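PDB 3FRN: flagellar protein FlgA from Thermotoga maritima, which probably acts as a periplasmic chaperone in the formation of the P-ring of the flagellar basal body. Local coordinates for residues Val114-Ile117 against Leu121-Val124; Ala78-Ile83 against Lys90-Phe95; Phe19-Asp22 against Glu26-Glu29; Glu176-Phe179 against Glu183-Gly186; Arg257-Arg260 against Leu264-Leu267. All blocks are in the same frame, centred on the assembly; numbering follows the deposited sequence.

Overall arrangement
Following the chain from the N terminus, the five contacts come in series, each closing its own short loop before the next opens, so none nest or cross. Contact 3 fastens a surface loop between strands 16-18 and 35-37 of the N-terminal domain-like region. Contact 2 ties helix 74-87 to the start of strand 93-101, and contact 1 closes the hairpin of strands 111-118 and 121-127; these two touch, the helix packing on the hairpin through V79, E82 and I83. Contact 4 sets the short helix 181-184 against the preceding loop in the SAF region. Contact 5 closes the last hairpin, about 16 Å from contact 4 between nearest atoms.

Contact 1: residues Val114-Ile117 against Leu121-Val124; sequences VTKI and LFSV
The F122 ring meets V114, T115 and K116 of the opposite strand at a slant, turning neither a clean face nor a clean edge to them. Its CD1 lies 3.5 Å from K116 CA, and CE1 is 3.6 Å from K116 CB, the root of a lysine chain whose amine runs away from the contact. V114 CG1 comes from the other side of the ring plane, also at a slant, 3.8 Å from F122 CD1. That valine holds CG1 anti to its backbone N (chi1 171°), and this sends its other branch to V124: V114 CG2 and V124 CG2 lie 3.7 Å apart, the two valines side by side and pointing the same way. The pieces belong to the hairpin of strands 111-118 and 121-127 in the HotDog-like domain, and the face carrying V114, F122 and V124 is the one that helix 74-87 covers, with V79, E82, K86 and A87 as neighbours. T115 and S123 form the hydrogen-bonded pair: T115 N gives to S123 O at 3.0 Å, and S123 N to T115 O at 2.7 Å. S123 O also accepts from a water that is bonded to T115 OG1, and V114 CA-H points at S123 O as well. Nearer the turn, I117 N reaches L121 O at 2.8 Å, and outside this bond the I117 CG2 branch packs on L121 CD2, 3.7 Å away.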
loop_
_atom_site.group_PDB
_atom_site.type_symbol
_atom_site.label_atom_id
_atom_site.label_comp_id
_atom_site.label_asym_id
_atom_site.label_seq_id
_atom_site.Cartn_x
_atom_site.Cartn_y
_atom_site.Cartn_z
ATOM N N VAL A 114 -19.232 -8.309 0.483
ATOM C CA VAL A 114 -18.088 -7.766 -0.257
ATOM C C VAL A 114 -17.326 -8.864 -1.003
ATOM O O VAL A 114 -16.942 -9.884 -0.402
ATOM C CB VAL A 114 -17.126 -6.995 0.683
ATOM C CG1 VAL A 114 -15.836 -6.626 -0.030
ATOM C CG2 VAL A 114 -17.795 -5.757 1.215
ATOM N N THR A 115 -17.110 -8.650 -2.315
ATOM C CA THR A 115 -16.365 -9.633 -3.122
ATOM C C THR A 115 -15.245 -8.935 -3.890
ATOM O O THR A 115 -15.398 -7.791 -4.323
ATOM C CB THR A 115 -17.297 -10.340 -4.140
ATOM O OG1 THR A 115 -18.585 -10.514 -3.497
ATOM C CG2 THR A 115 -16.726 -11.707 -4.610
ATOM N N LYS A 116 -14.122 -9.628 -4.054
ATOM C CA LYS A 116 -12.977 -9.108 -4.800
ATOM C C LYS A 116 -13.242 -9.150 -6.296
ATOM O O LYS A 116 -13.585 -10.202 -6.840
ATOM C CB LYS A 116 -11.717 -9.916 -4.459
ATOM C CG LYS A 116 -10.447 -9.464 -5.172
ATOM C CD LYS A 116 -9.202 -10.050 -4.516
ATOM C CE LYS A 116 -7.946 -9.796 -5.347
ATOM N NZ LYS A 116 -7.789 -10.770 -6.482
ATOM N N ILE A 117 -13.087 -8.008 -6.958
ATOM C CA ILE A 117 -13.212 -7.956 -8.411
ATOM C C ILE A 117 -11.842 -8.202 -9.030
ATOM O O ILE A 117 -11.670 -9.103 -9.850
ATOM C CB ILE A 117 -13.816 -6.616 -8.898
ATOM C CG1 ILE A 117 -15.226 -6.424 -8.329
ATOM C CG2 ILE A 117 -13.851 -6.548 -10.421
ATOM C CD1 ILE A 117 -16.168 -7.595 -8.584
ATOM N N LEU A 121 -9.800 -3.678 -5.829
ATOM C CA LEU A 121 -11.147 -3.359 -6.277
ATOM C C LEU A 121 -12.151 -4.372 -5.720
ATOM O O LEU A 121 -12.046 -5.576 -5.965
ATOM C CB LEU A 121 -11.186 -3.347 -7.806
ATOM C CG LEU A 121 -12.470 -2.928 -8.523
ATOM C CD1 LEU A 121 -12.766 -1.480 -8.304
ATOM C CD2 LEU A 121 -12.332 -3.213 -10.018
ATOM N N PHE A 122 -13.119 -3.877 -4.956
ATOM C CA PHE A 122 -14.094 -4.749 -4.323
ATOM C C PHE A 122 -15.514 -4.317 -4.648
ATOM O O PHE A 122 -15.791 -3.118 -4.749
ATOM C CB PHE A 122 -13.867 -4.786 -2.803
ATOM C CG PHE A 122 -12.621 -5.525 -2.402
ATOM C CD1 PHE A 122 -12.674 -6.878 -2.071
ATOM C CD2 PHE A 122 -11.389 -4.878 -2.365
ATOM C CE1 PHE A 122 -11.519 -7.573 -1.711
ATOM C CE2 PHE A 122 -10.227 -5.568 -2.011
ATOM C CZ PHE A 122 -10.295 -6.913 -1.684
ATOM N N SER A 123 -16.398 -5.301 -4.848
ATOM C CA SER A 123 -17.821 -5.033 -5.031
ATOM C C SER A 123 -18.542 -5.138 -3.703
ATOM O O SER A 123 -18.665 -6.225 -3.146
ATOM C CB SER A 123 -18.450 -6.002 -6.035
ATOM O OG SER A 123 -18.434 -5.468 -7.349
ATOM N N VAL A 124 -19.025 -4.006 -3.205
ATOM C CA VAL A 124 -19.767 -3.978 -1.961
ATOM C C VAL A 124 -21.263 -3.960 -2.244
ATOM O O VAL A 124 -21.834 -2.937 -2.671
ATOM C CB VAL A 124 -19.404 -2.735 -1.110
ATOM C CG1 VAL A 124 -20.163 -2.766 0.193
ATOM C CG2 VAL A 124 -17.897 -2.676 -0.853
HETATM O O HOH W 1 -20.109 -8.584 -3.334
#

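Contact 2: residues Ala78-Ile83 against Lys90-Phe95; sequences AVFEEI and KDFEAF
F80 and F92 meet where helix 74-87 of the HotDog-like domain faces the run into strand 93-101, the chain having turned back beside the helix it has just left. Their planes are almost parallel, 7° apart, but the centroids stand 5.4 Å from each other and the rings have slid apart until they barely overlap. What touches is rim on rim: F80 CD2 lies 3.7 Å from F92 CE2. Each ring also has the other residue's carbonyl oxygen at its edge, near the ring plane; F80 O is 3.6 Å from F92 CZ. F92 reaches the helix with CG set between its own backbone N and carbonyl carbon (chi1 57°), and I83 CG2 comes obliquely to F92 CZ at 3.6 Å. Two residues on, inside the strand, the methyl of A94 points toward the helix: its CB is 3.8 Å from F80 CZ and, more loosely, near I83 CD1. K76, one helical turn before F80, makes a cation-pi contact with the F80 ring. Around it, strand 132-148 pairs with strand 93-101 through E93 and F95 and touches I83 and A94, and I83 also rests on V124 of strand 121-127.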
loop_
_atom_site.group_PDB
_atom_site.type_symbol
_atom_site.label_atom_id
_atom_site.label_comp_id
_atom_site.label_asym_id
_atom_site.label_seq_id
_atom_site.Cartn_x
_atom_site.Cartn_y
_atom_site.Cartn_z
ATOM N N ALA A 78 -19.966 0.485 8.702
ATOM C CA ALA A 78 -20.356 -0.911 8.520
ATOM C C ALA A 78 -19.813 -1.480 7.208
ATOM O O ALA A 78 -19.471 -2.663 7.119
ATOM C CB ALA A 78 -21.869 -1.058 8.602
ATOM N N VAL A 79 -19.721 -0.622 6.202
ATOM C CA VAL A 79 -19.100 -0.971 4.928
ATOM C C VAL A 79 -17.582 -1.170 5.106
ATOM O O VAL A 79 -17.057 -2.222 4.740
ATOM C CB VAL A 79 -19.467 0.052 3.813
ATOM C CG1 VAL A 79 -18.545 -0.064 2.586
ATOM C CG2 VAL A 79 -20.922 -0.133 3.404
ATOM N N PHE A 80 -16.903 -0.193 5.713
ATOM C CA PHE A 80 -15.454 -0.269 5.960
ATOM C C PHE A 80 -15.026 -1.453 6.831
ATOM O O PHE A 80 -14.005 -2.101 6.551
ATOM C CB PHE A 80 -14.927 1.044 6.555
ATOM C CG PHE A 80 -14.521 2.071 5.516
ATOM C CD1 PHE A 80 -15.453 2.596 4.624
ATOM C CD2 PHE A 80 -13.209 2.521 5.445
ATOM C CE1 PHE A 80 -15.086 3.543 3.671
ATOM C CE2 PHE A 80 -12.832 3.466 4.495
ATOM C CZ PHE A 80 -13.778 3.981 3.609
ATOM N N GLU A 81 -15.790 -1.724 7.890
ATOM C CA GLU A 81 -15.551 -2.907 8.709
ATOM C C GLU A 81 -15.599 -4.179 7.863
ATOM O O GLU A 81 -14.762 -5.069 8.021
ATOM C CB GLU A 81 -16.548 -2.989 9.876
ATOM C CG GLU A 81 -16.199 -2.092 11.063
ATOM C CD GLU A 81 -17.233 -2.154 12.186
ATOM O OE1 GLU A 81 -18.443 -2.316 11.898
ATOM O OE2 GLU A 81 -16.834 -2.035 13.365
ATOM N N GLU A 82 -16.570 -4.242 6.957
ATOM C CA GLU A 82 -16.760 -5.389 6.074
ATOM C C GLU A 82 -15.652 -5.542 5.029
ATOM O O GLU A 82 -15.165 -6.658 4.809
ATOM C CB GLU A 82 -18.144 -5.331 5.409
ATOM C CG GLU A 82 -18.518 -6.542 4.553
ATOM C CD GLU A 82 -18.410 -7.861 5.283
ATOM O OE1 GLU A 82 -18.827 -7.923 6.462
ATOM O OE2 GLU A 82 -17.915 -8.835 4.667
ATOM N N ILE A 83 -15.259 -4.438 4.386
ATOM C CA ILE A 83 -14.130 -4.466 3.448
ATOM C C ILE A 83 -12.891 -4.996 4.174
ATOM O O ILE A 83 -12.232 -5.928 3.698
ATOM C CB ILE A 83 -13.833 -3.066 2.811
ATOM C CG1 ILE A 83 -14.976 -2.613 1.910
ATOM C CG2 ILE A 83 -12.573 -3.118 1.973
ATOM C CD1 ILE A 83 -14.971 -1.078 1.579
ATOM N N LYS A 90 -6.358 -2.938 6.977
ATOM C CA LYS A 90 -6.845 -1.944 7.941
ATOM C C LYS A 90 -6.264 -0.562 7.598
ATOM O O LYS A 90 -5.332 -0.473 6.794
ATOM C CB LYS A 90 -6.507 -2.365 9.387
ATOM C CG LYS A 90 -5.207 -1.798 9.980
ATOM C CD LYS A 90 -3.946 -2.441 9.411
ATOM C CE LYS A 90 -2.713 -1.649 9.818
ATOM N NZ LYS A 90 -1.509 -2.059 9.051
ATOM N N ASP A 91 -6.822 0.497 8.195
ATOM C CA ASP A 91 -6.346 1.887 8.024
ATOM C C ASP A 91 -6.240 2.322 6.560
ATOM O O ASP A 91 -5.264 2.962 6.158
ATOM C CB ASP A 91 -5.003 2.112 8.741
ATOM C CG ASP A 91 -5.163 2.665 10.152
ATOM O OD1 ASP A 91 -6.310 2.855 10.616
ATOM O OD2 ASP A 91 -4.123 2.921 10.798
ATOM N N PHE A 92 -7.250 1.971 5.771
ATOM C CA PHE A 92 -7.235 2.234 4.341
ATOM C C PHE A 92 -8.262 3.300 3.972
ATOM O O PHE A 92 -9.186 3.583 4.744
ATOM C CB PHE A 92 -7.492 0.936 3.555
ATOM C CG PHE A 92 -8.791 0.235 3.919
ATOM C CD1 PHE A 92 -8.802 -0.800 4.849
ATOM C CD2 PHE A 92 -10.001 0.599 3.316
ATOM C CE1 PHE A 92 -9.995 -1.450 5.186
ATOM C CE2 PHE A 92 -11.195 -0.044 3.650
ATOM C CZ PHE A 92 -11.186 -1.071 4.589
ATOM N N GLU A 93 -8.086 3.897 2.796
ATOM C CA GLU A 93 -9.114 4.731 2.203
ATOM C C GLU A 93 -9.823 3.891 1.149
ATOM O O GLU A 93 -9.191 3.053 0.500
ATOM C CB GLU A 93 -8.509 5.967 1.547
ATOM C CG GLU A 93 -8.093 7.068 2.512
ATOM C CD GLU A 93 -7.776 8.390 1.807
ATOM O OE1 GLU A 93 -8.369 9.420 2.192
ATOM O OE2 GLU A 93 -6.943 8.406 0.866
ATOM N N ALA A 94 -11.132 4.107 0.999
ATOM C CA ALA A 94 -11.904 3.525 -0.107
ATOM C C ALA A 94 -12.770 4.578 -0.815
ATOM O O ALA A 94 -13.339 5.473 -0.184
ATOM C CB ALA A 94 -12.751 2.339 0.367
ATOM N N PHE A 95 -12.835 4.464 -2.136
ATOM C CA PHE A 95 -13.536 5.404 -2.991
ATOM C C PHE A 95 -14.456 4.592 -3.876
ATOM O O PHE A 95 -14.007 3.638 -4.518
ATOM C CB PHE A 95 -12.544 6.160 -3.899
ATOM C CG PHE A 95 -11.635 7.086 -3.162
ATOM C CD1 PHE A 95 -12.063 8.356 -2.805
ATOM C CD2 PHE A 95 -10.348 6.689 -2.816
ATOM C CE1 PHE A 95 -11.222 9.216 -2.107
ATOM C CE2 PHE A 95 -9.509 7.539 -2.115
ATOM C CZ PHE A 95 -9.948 8.807 -1.758
#

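Contact 3: residues Phe19-Asp22 against Glu26-Glu29; sequences FLDD and EKVE
The carboxylate of D21 does the joining here, each oxygen taking a different partner from residues 26-29. D21 OD1 forms a salt bridge with K27 NZ at 3.0 Å, met on its syn lone pair, the side of the other oxygen. D21 OD2 accepts the backbone N-H of V28 at 2.9 Å; the bond is straight, 165° at the hydrogen, although the donor comes from above the carboxylate plane, 37° out of it. With CG anti to the backbone N (chi1 -172°), D21 swings its carboxylate out to K27 and V28. K27 starts out pointing away and folds back through bends at chi2 and chi3, laying CE 3.4 Å from D21 OD2 on the way to OD1. D21 OD2 also sits 3.2 Å from V28 O, two acceptors side by side, a cost probably offset by the V28 N-H and the lysine charge. Within residues 19-22, a 3-10 turn is closed from both ends: D22 N gives to F19 O at 2.9 Å, and F19 N gives to D22 OD2 at 3.0 Å. Several other polar atoms have partners outside the two segments: E26 OE1 takes T6 N, E26 O the hydroxyl of T24, and D22 O accepts from K8 NZ. The whole lies at the surface of the N-terminal domain-like region, in the loop linking strands 16-18 and 35-37, with L20 and V28 both resting on L5 of strand 4-6.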
loop_
_atom_site.group_PDB
_atom_site.type_symbol
_atom_site.label_atom_id
_atom_site.label_comp_id
_atom_site.label_asym_id
_atom_site.label_seq_id
_atom_site.Cartn_x
_atom_site.Cartn_y
_atom_site.Cartn_z
ATOM N N PHE A 19 -25.648 13.612 -11.205
ATOM C CA PHE A 19 -25.748 13.873 -12.630
ATOM C C PHE A 19 -24.512 14.608 -13.105
ATOM O O PHE A 19 -23.883 15.329 -12.334
ATOM C CB PHE A 19 -26.975 14.732 -12.936
ATOM C CG PHE A 19 -28.281 14.089 -12.572
ATOM C CD1 PHE A 19 -28.885 13.179 -13.429
ATOM C CD2 PHE A 19 -28.922 14.414 -11.385
ATOM C CE1 PHE A 19 -30.098 12.592 -13.104
ATOM C CE2 PHE A 19 -30.139 13.836 -11.055
ATOM C CZ PHE A 19 -30.727 12.923 -11.917
ATOM N N LEU A 20 -24.191 14.437 -14.387
ATOM C CA LEU A 20 -23.051 15.096 -15.024
ATOM C C LEU A 20 -22.934 16.595 -14.707
ATOM O O LEU A 20 -21.838 17.078 -14.429
ATOM C CB LEU A 20 -23.105 14.876 -16.539
ATOM C CG LEU A 20 -21.965 15.415 -17.403
ATOM C CD1 LEU A 20 -20.641 14.744 -17.056
ATOM C CD2 LEU A 20 -22.306 15.215 -18.862
ATOM N N ASP A 21 -24.060 17.313 -14.730
ATOM C CA ASP A 21 -24.101 18.748 -14.413
ATOM C C ASP A 21 -23.471 19.092 -13.063
ATOM O O ASP A 21 -22.914 20.182 -12.895
ATOM C CB ASP A 21 -25.541 19.268 -14.437
ATOM C CG ASP A 21 -25.620 20.787 -14.303
ATOM O OD1 ASP A 21 -26.329 21.263 -13.390
ATOM O OD2 ASP A 21 -24.967 21.505 -15.096
ATOM N N ASP A 22 -23.571 18.160 -12.114
ATOM C CA ASP A 22 -23.020 18.331 -10.768
ATOM C C ASP A 22 -21.492 18.374 -10.748
ATOM O O ASP A 22 -20.904 19.061 -9.911
ATOM C CB ASP A 22 -23.514 17.217 -9.832
ATOM C CG ASP A 22 -25.025 17.202 -9.678
ATOM O OD1 ASP A 22 -25.632 18.294 -9.665
ATOM O OD2 ASP A 22 -25.607 16.100 -9.562
ATOM N N GLU A 26 -19.439 24.092 -16.527
ATOM C CA GLU A 26 -20.518 24.643 -17.353
ATOM C C GLU A 26 -21.851 23.928 -17.121
ATOM O O GLU A 26 -21.882 22.771 -16.699
ATOM C CB GLU A 26 -20.150 24.624 -18.844
ATOM C CG GLU A 26 -19.558 23.310 -19.341
ATOM C CD GLU A 26 -18.044 23.354 -19.447
ATOM O OE1 GLU A 26 -17.362 22.848 -18.532
ATOM O OE2 GLU A 26 -17.535 23.909 -20.445
ATOM N N LYS A 27 -22.949 24.631 -17.397
ATOM C CA LYS A 27 -24.297 24.082 -17.244
ATOM C C LYS A 27 -24.638 23.105 -18.363
ATOM O O LYS A 27 -24.639 23.464 -19.540
ATOM C CB LYS A 27 -25.348 25.202 -17.203
ATOM C CG LYS A 27 -25.404 26.017 -15.910
ATOM C CD LYS A 27 -26.204 25.322 -14.808
ATOM C CE LYS A 27 -25.297 24.651 -13.782
ATOM N NZ LYS A 27 -26.055 24.191 -12.587
ATOM N N VAL A 28 -24.918 21.863 -17.982
ATOM C CA VAL A 28 -25.371 20.845 -18.923
ATOM C C VAL A 28 -26.711 20.303 -18.439
ATOM O O VAL A 28 -26.924 20.136 -17.237
ATOM C CB VAL A 28 -24.368 19.666 -19.041
ATOM C CG1 VAL A 28 -24.591 18.901 -20.351
ATOM C CG2 VAL A 28 -22.916 20.148 -18.932
ATOM N N GLU A 29 -27.625 20.048 -19.369
ATOM C CA GLU A 29 -28.862 19.362 -19.023
ATOM C C GLU A 29 -28.713 17.871 -19.314
ATOM O O GLU A 29 -28.395 17.473 -20.436
ATOM C CB GLU A 29 -30.087 19.973 -19.733
ATOM C CG GLU A 29 -29.953 20.224 -21.242
ATOM C CD GLU A 29 -29.464 21.629 -21.580
ATOM O OE1 GLU A 29 -30.284 22.458 -22.038
ATOM O OE2 GLU A 29 -28.260 21.904 -21.388
#

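Contact 4: residues Glu176-Phe179 against Glu183-Gly186; sequences EPFF and EVVG
F178 lays one face of its ring under V184: CG1 stands 4.1 Å from the ring centroid of F178 and 18° off the normal, a CH-pi contact displaced toward the rim. The second branch of the valine takes the root of the ring, V184 CG2 lying 3.7 Å from F178 CG. At the ring edge, in plane, comes E183 OE2, 3.5 Å from F178 CD1, with carboxylate and ring planes turned 64° apart; a negative oxygen there is probably favourable, the C-H rim being slightly positive. The same oxygen accepts a weak hydrogen bond from F179 N at 3.3 Å. E183 reaches F179 because its chain runs extended beyond CG (chi2 171°). In the SAF region of the protein this joins the loop after strand 163-169 to the short, weakly bonded helix 181-184, with three residues between the two segments. An alanine in place of F178 would strip V184 of the ring face it covers and is likely to open a gap between loop and helix. Strand 132-148 lies alongside, V146 touching both F178 and V184 and bonding to the F178 backbone, while L199 packs on V184 and K187 on F178.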
loop_
_atom_site.group_PDB
_atom_site.type_symbol
_atom_site.label_atom_id
_atom_site.label_comp_id
_atom_site.label_asym_id
_atom_site.label_seq_id
_atom_site.Cartn_x
_atom_site.Cartn_y
_atom_site.Cartn_z
ATOM N N GLU A 176 6.904 -5.534 0.773
ATOM C CA GLU A 176 6.622 -4.729 1.954
ATOM C C GLU A 176 7.587 -3.537 2.027
ATOM O O GLU A 176 8.794 -3.716 2.146
ATOM C CB GLU A 176 6.741 -5.613 3.202
ATOM C CG GLU A 176 6.414 -4.942 4.529
ATOM C CD GLU A 176 6.801 -5.805 5.731
ATOM O OE1 GLU A 176 7.939 -6.335 5.754
ATOM O OE2 GLU A 176 5.966 -5.953 6.657
ATOM N N PRO A 177 7.056 -2.308 1.961
ATOM C CA PRO A 177 7.914 -1.125 2.006
ATOM C C PRO A 177 8.372 -0.757 3.423
ATOM O O PRO A 177 7.967 -1.396 4.403
ATOM C CB PRO A 177 7.013 -0.027 1.445
ATOM C CG PRO A 177 5.622 -0.461 1.810
ATOM C CD PRO A 177 5.626 -1.965 1.839
ATOM N N PHE A 178 9.215 0.269 3.519
ATOM C CA PHE A 178 9.660 0.809 4.809
ATOM C C PHE A 178 9.076 2.198 5.029
ATOM O O PHE A 178 8.937 2.969 4.090
ATOM C CB PHE A 178 11.189 0.879 4.874
ATOM C CG PHE A 178 11.865 -0.456 4.762
ATOM C CD1 PHE A 178 12.000 -1.273 5.869
ATOM C CD2 PHE A 178 12.363 -0.893 3.540
ATOM C CE1 PHE A 178 12.620 -2.506 5.763
ATOM C CE2 PHE A 178 12.976 -2.126 3.424
ATOM C CZ PHE A 178 13.110 -2.927 4.532
ATOM N N PHE A 179 8.749 2.518 6.272
ATOM C CA PHE A 179 8.033 3.759 6.567
ATOM C C PHE A 179 8.905 4.744 7.332
ATOM O O PHE A 179 8.444 5.798 7.770
ATOM C CB PHE A 179 6.731 3.448 7.321
ATOM C CG PHE A 179 5.888 2.397 6.647
ATOM C CD1 PHE A 179 5.104 2.718 5.546
ATOM C CD2 PHE A 179 5.903 1.084 7.091
ATOM C CE1 PHE A 179 4.339 1.751 4.912
ATOM C CE2 PHE A 179 5.140 0.112 6.457
ATOM C CZ PHE A 179 4.359 0.447 5.367
ATOM N N GLU A 183 14.392 2.313 9.786
ATOM C CA GLU A 183 14.125 0.897 9.543
ATOM C C GLU A 183 15.114 0.279 8.557
ATOM O O GLU A 183 15.322 -0.933 8.568
ATOM C CB GLU A 183 12.710 0.695 9.007
ATOM C CG GLU A 183 11.601 1.058 9.967
ATOM C CD GLU A 183 10.225 1.052 9.308
ATOM O OE1 GLU A 183 9.359 1.839 9.738
ATOM O OE2 GLU A 183 10.007 0.266 8.359
ATOM N N VAL A 184 15.716 1.109 7.708
ATOM C CA VAL A 184 16.558 0.612 6.617
ATOM C C VAL A 184 18.058 0.882 6.780
ATOM O O VAL A 184 18.872 0.167 6.199
ATOM C CB VAL A 184 16.122 1.168 5.250
ATOM C CG1 VAL A 184 16.158 0.069 4.216
ATOM C CG2 VAL A 184 14.729 1.743 5.327
ATOM N N VAL A 185 18.429 1.913 7.539
ATOM C CA VAL A 185 19.856 2.219 7.731
ATOM C C VAL A 185 20.586 1.096 8.464
ATOM O O VAL A 185 20.128 0.616 9.505
ATOM C CB VAL A 185 20.117 3.580 8.438
ATOM C CG1 VAL A 185 19.906 4.719 7.464
ATOM C CG2 VAL A 185 19.251 3.745 9.694
ATOM N N GLY A 186 21.716 0.681 7.899
ATOM C CA GLY A 186 22.471 -0.436 8.430
ATOM C C GLY A 186 22.221 -1.714 7.655
ATOM O O GLY A 186 22.996 -2.665 7.761
#

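Contact 5: residues Arg257-Arg260 against Leu264-Leu267; sequences RVER and LRIL
R257 and R265 face each other as a hydrogen-bonded antiparallel pair, and their backbones carry both hydrogen bonds of the contact. R265 N gives to R257 O at 2.9 Å; the return bond, R257 N to R265 O at 3.0 Å, is more bent, 145° at the hydrogen. R257 O also receives a CA-H contact from L264. Charge comes next. E259 OE1 lies over one face of the R265 guanidinium, 3.2 Å from NH1, so no N-H points at it; E259 OE2 stands 2.9 Å from R257 NE, again well out of the guanidinium plane. Bends at chi2 (130°) and chi3 turn this R265 face to the carboxylate. One carboxylate thus serves two arginines by charge alone, probably offsetting their mutual repulsion. A leucine in place of R265 would leave E259 OE1 without its cationic mate in this network, and the carboxylate would probably be less firmly placed. Apolar contacts fill in on both faces: beside the arginines, R257 CG packs 3.7 Å from R265 CB and R257 CD lies 3.9 Å from L267 CD2, while on the other face V258 CG2 is 3.9 Å from L264 CD2. That second face is buried against V243 and A245 of strand 242-246 and A218 of strand 215-219. The arrangement is a beta hairpin, strands 253-259 and 263-266, whose last strand also pairs with 215-219, the first strand of this five-strand sheet.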
loop_
_atom_site.group_PDB
_atom_site.type_symbol
_atom_site.label_atom_id
_atom_site.label_comp_id
_atom_site.label_asym_id
_atom_site.label_seq_id
_atom_site.Cartn_x
_atom_site.Cartn_y
_atom_site.Cartn_z
ATOM N N ARG A 257 29.993 -22.192 16.157
ATOM C CA ARG A 257 28.699 -21.536 16.042
ATOM C C ARG A 257 28.763 -20.128 16.604
ATOM O O ARG A 257 29.364 -19.887 17.662
ATOM C CB ARG A 257 27.597 -22.344 16.734
ATOM C CG ARG A 257 27.814 -22.573 18.222
ATOM C CD ARG A 257 26.897 -23.647 18.803
ATOM N NE ARG A 257 25.647 -23.102 19.332
ATOM C CZ ARG A 257 24.832 -23.757 20.157
ATOM N NH1 ARG A 257 23.716 -23.180 20.585
ATOM N NH2 ARG A 257 25.130 -24.986 20.566
ATOM N N VAL A 258 28.161 -19.190 15.882
ATOM C CA VAL A 258 28.001 -17.836 16.390
ATOM C C VAL A 258 26.984 -17.867 17.523
ATOM O O VAL A 258 25.845 -18.327 17.356
ATOM C CB VAL A 258 27.530 -16.886 15.290
ATOM C CG1 VAL A 258 27.369 -15.460 15.827
ATOM C CG2 VAL A 258 28.491 -16.933 14.110
ATOM N N GLU A 259 27.419 -17.401 18.687
ATOM C CA GLU A 259 26.558 -17.357 19.840
ATOM C C GLU A 259 26.304 -15.913 20.242
ATOM O O GLU A 259 27.078 -15.008 19.891
ATOM C CB GLU A 259 27.159 -18.147 21.010
ATOM C CG GLU A 259 27.352 -19.629 20.719
ATOM C CD GLU A 259 27.012 -20.515 21.904
ATOM O OE1 GLU A 259 27.107 -20.045 23.057
ATOM O OE2 GLU A 259 26.644 -21.687 21.682
ATOM N N ARG A 260 25.221 -15.693 20.979
ATOM C CA ARG A 260 25.021 -14.437 21.693
ATOM C C ARG A 260 26.332 -13.919 22.273
ATOM O O ARG A 260 26.949 -14.572 23.115
ATOM C CB ARG A 260 23.985 -14.611 22.805
ATOM C CG ARG A 260 23.647 -13.327 23.545
ATOM C CD ARG A 260 22.573 -13.561 24.595
ATOM N NE ARG A 260 22.929 -14.643 25.508
ATOM C CZ ARG A 260 22.124 -15.119 26.453
ATOM N NH1 ARG A 260 22.531 -16.105 27.239
ATOM N NH2 ARG A 260 20.910 -14.609 26.609
ATOM N N LEU A 264 32.285 -17.123 19.364
ATOM C CA LEU A 264 32.194 -18.425 18.718
ATOM C C LEU A 264 32.235 -19.503 19.775
ATOM O O LEU A 264 32.944 -19.388 20.771
ATOM C CB LEU A 264 33.338 -18.660 17.732
ATOM C CG LEU A 264 33.204 -18.272 16.259
ATOM C CD1 LEU A 264 33.993 -19.256 15.415
ATOM C CD2 LEU A 264 31.749 -18.229 15.791
ATOM N N ARG A 265 31.456 -20.549 19.565
ATOM C CA ARG A 265 31.591 -21.753 20.354
ATOM C C ARG A 265 32.125 -22.830 19.443
ATOM O O ARG A 265 31.453 -23.244 18.502
ATOM C CB ARG A 265 30.254 -22.176 20.941
ATOM C CG ARG A 265 30.318 -23.470 21.727
ATOM C CD ARG A 265 29.671 -23.274 23.080
ATOM N NE ARG A 265 30.219 -22.097 23.752
ATOM C CZ ARG A 265 29.648 -21.483 24.781
ATOM N NH1 ARG A 265 28.498 -21.928 25.275
ATOM N NH2 ARG A 265 30.228 -20.417 25.313
ATOM N N ILE A 266 33.344 -23.274 19.716
ATOM C CA ILE A 266 33.968 -24.313 18.910
ATOM C C ILE A 266 33.421 -25.706 19.252
ATOM O O ILE A 266 33.501 -26.165 20.398
ATOM C CB ILE A 266 35.498 -24.231 18.974
ATOM C CG1 ILE A 266 35.949 -22.937 18.283
ATOM C CG2 ILE A 266 36.133 -25.451 18.310
ATOM C CD1 ILE A 266 37.304 -22.435 18.698
ATOM N N LEU A 267 32.841 -26.345 18.235
ATOM C CA LEU A 267 32.171 -27.637 18.361
ATOM C C LEU A 267 33.177 -28.768 18.563
ATOM O O LEU A 267 34.119 -28.915 17.776
ATOM C CB LEU A 267 31.316 -27.909 17.116
ATOM C CG LEU A 267 30.481 -26.773 16.505
ATOM C CD1 LEU A 267 29.893 -27.223 15.175
ATOM C CD2 LEU A 267 29.376 -26.273 17.442
#